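Local coordinates for protein nucleoporin nup120 (Schizosaccharomyces pombe, PDB 4GQ2) that serves as a structural constituent of the nuclear pore complex, whose components can also dock transiently associated nuclear transport factors, at residues Val860-Lys864 against Asp915-Phe919. Sequence-based numbering, arbitrary orientation.
Sequences VRCFK and DALEF
The ring of F919 enters this contact with its far corner, CZ, which lies among three residues of segment 860-864. K864 CG sits near the ring plane at that edge, 3.8 Å from F919 CZ. V860 CG1 and F863 CB come in obliquely from opposite sides of the plane: V860 CG1 is the more distant at 4.4 Å from F919 CZ, and F863 CB approaches the same atom to 4.0 Å. On V860's side the lysine chain, extended beyond CG, brings K864 CE within 3.8 Å of F919 CZ. The other flat group is the D915 carboxylate, and V860 CG2 stands squarely over one of its faces, 3.7 Å from D915 CG. With V860 CG1 anti to the backbone N (chi1 164°), that methyl is turned to F919 CZ, while CG2, beside the backbone N, meets the carboxylate. Helices 856-864 and 913-925 run nearly parallel here, 13° apart, with local axes 12.5 Å from each other. Both belong to the HEAT-repeat region, a family that builds alpha-solenoids, and helix 895-909 packs against both: L903 touches F863 and F919, while L907 also packs on F919. D915 OD1 forms a salt bridge with a basic side chain on the chain of another protein, so the methyl meets a carboxylate engaged at the interface between the proteins. Were the carboxylate replaced by the bare methyl of an alanine, that basic group is likely to lose its mate, and V860 CG2 would probably face a gap. Beyond the ring, K864 NZ lies 4.3 Å from E918 OE1, too far for a salt bridge though the charges are opposite; the same glutamate oxygen also makes a long, weak ion pair with a basic side chain of the other protein.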
loop_
_atom_site.group_PDB
_atom_site.type_symbol
_atom_site.label_atom_id
_atom_site.label_comp_id
_atom_site.label_asym_id
_atom_site.label_seq_id
_atom_site.Cartn_x
_atom_site.Cartn_y
_atom_site.Cartn_z
ATOM N N VAL A 860 -27.990 -1.780 -5.867
ATOM C CA VAL A 860 -29.291 -1.417 -6.427
ATOM C C VAL A 860 -29.626 0.037 -6.132
ATOM O O VAL A 860 -30.159 0.743 -6.995
ATOM C CB VAL A 860 -30.413 -2.347 -5.925
ATOM C CG1 VAL A 860 -31.782 -1.740 -6.193
ATOM C CG2 VAL A 860 -30.298 -3.710 -6.590
ATOM N N ARG A 861 -29.290 0.482 -4.924
ATOM C CA ARG A 861 -29.500 1.874 -4.526
ATOM C C ARG A 861 -28.722 2.834 -5.436
ATOM O O ARG A 861 -29.251 3.868 -5.858
ATOM C CB ARG A 861 -29.114 2.068 -3.056
ATOM C CG ARG A 861 -29.114 3.513 -2.576
ATOM C CD ARG A 861 -30.514 4.105 -2.605
ATOM N NE ARG A 861 -30.548 5.440 -2.011
ATOM C CZ ARG A 861 -31.510 6.333 -2.227
ATOM N NH1 ARG A 861 -32.526 6.044 -3.033
ATOM N NH2 ARG A 861 -31.456 7.522 -1.635
ATOM N N CYS A 862 -27.475 2.474 -5.741
ATOM C CA CYS A 862 -26.615 3.265 -6.634
ATOM C C CYS A 862 -27.137 3.229 -8.075
ATOM O O CYS A 862 -27.169 4.255 -8.755
ATOM C CB CYS A 862 -25.162 2.766 -6.569
ATOM S SG CYS A 862 -24.298 3.149 -5.022
ATOM N N PHE A 863 -27.570 2.050 -8.523
ATOM C CA PHE A 863 -28.187 1.887 -9.840
ATOM C C PHE A 863 -29.387 2.817 -10.069
ATOM O O PHE A 863 -29.598 3.292 -11.178
ATOM C CB PHE A 863 -28.640 0.437 -10.054
ATOM C CG PHE A 863 -27.537 -0.512 -10.447
ATOM C CD1 PHE A 863 -26.544 -0.131 -11.349
ATOM C CD2 PHE A 863 -27.512 -1.807 -9.940
ATOM C CE1 PHE A 863 -25.535 -1.015 -11.714
ATOM C CE2 PHE A 863 -26.511 -2.698 -10.301
ATOM C CZ PHE A 863 -25.518 -2.301 -11.190
ATOM N N LYS A 864 -30.172 3.062 -9.023
ATOM C CA LYS A 864 -31.391 3.872 -9.139
ATOM C C LYS A 864 -31.182 5.364 -8.887
ATOM O O LYS A 864 -32.104 6.154 -9.083
ATOM C CB LYS A 864 -32.469 3.369 -8.184
ATOM C CG LYS A 864 -32.959 1.955 -8.444
ATOM C CD LYS A 864 -34.123 1.619 -7.514
ATOM C CE LYS A 864 -34.634 0.207 -7.754
ATOM N NZ LYS A 864 -35.790 -0.104 -6.863
ATOM N N ASP A 915 -34.695 -8.028 -8.176
ATOM C CA ASP A 915 -34.305 -6.730 -8.718
ATOM C C ASP A 915 -34.218 -6.779 -10.245
ATOM O O ASP A 915 -34.597 -5.817 -10.928
ATOM C CB ASP A 915 -32.962 -6.288 -8.133
ATOM C CG ASP A 915 -32.959 -6.274 -6.621
ATOM O OD1 ASP A 915 -33.576 -5.368 -6.019
ATOM O OD2 ASP A 915 -32.323 -7.168 -6.031
ATOM N N ALA A 916 -33.712 -7.895 -10.771
ATOM C CA ALA A 916 -33.680 -8.129 -12.218
ATOM C C ALA A 916 -35.084 -8.063 -12.821
ATOM O O ALA A 916 -35.253 -7.612 -13.952
ATOM C CB ALA A 916 -33.033 -9.469 -12.533
ATOM N N LEU A 917 -36.077 -8.513 -12.050
ATOM C CA LEU A 917 -37.476 -8.498 -12.462
ATOM C C LEU A 917 -37.987 -7.063 -12.441
ATOM O O LEU A 917 -38.556 -6.586 -13.425
ATOM C CB LEU A 917 -38.314 -9.370 -11.514
ATOM C CG LEU A 917 -39.632 -10.057 -11.916
ATOM C CD1 LEU A 917 -40.120 -10.934 -10.772
ATOM C CD2 LEU A 917 -40.737 -9.099 -12.323
ATOM N N GLU A 918 -37.775 -6.382 -11.316
ATOM C CA GLU A 918 -38.255 -5.013 -11.129
ATOM C C GLU A 918 -37.679 -4.054 -12.170
ATOM O O GLU A 918 -38.396 -3.196 -12.689
ATOM C CB GLU A 918 -37.994 -4.529 -9.699
ATOM C CG GLU A 918 -38.849 -5.258 -8.662
ATOM C CD GLU A 918 -38.742 -4.689 -7.253
ATOM O OE1 GLU A 918 -37.899 -3.795 -7.020
ATOM O OE2 GLU A 918 -39.508 -5.143 -6.370
ATOM N N PHE A 919 -36.396 -4.218 -12.496
ATOM C CA PHE A 919 -35.754 -3.373 -13.508
ATOM C C PHE A 919 -36.291 -3.659 -14.905
ATOM O O PHE A 919 -36.340 -2.762 -15.750
ATOM C CB PHE A 919 -34.223 -3.522 -13.487
ATOM C CG PHE A 919 -33.547 -2.683 -12.438
ATOM C CD1 PHE A 919 -33.728 -1.306 -12.408
ATOM C CD2 PHE A 919 -32.725 -3.269 -11.485
ATOM C CE1 PHE A 919 -33.110 -0.529 -11.442
ATOM C CE2 PHE A 919 -32.100 -2.499 -10.516
ATOM C CZ PHE A 919 -32.292 -1.128 -10.493
#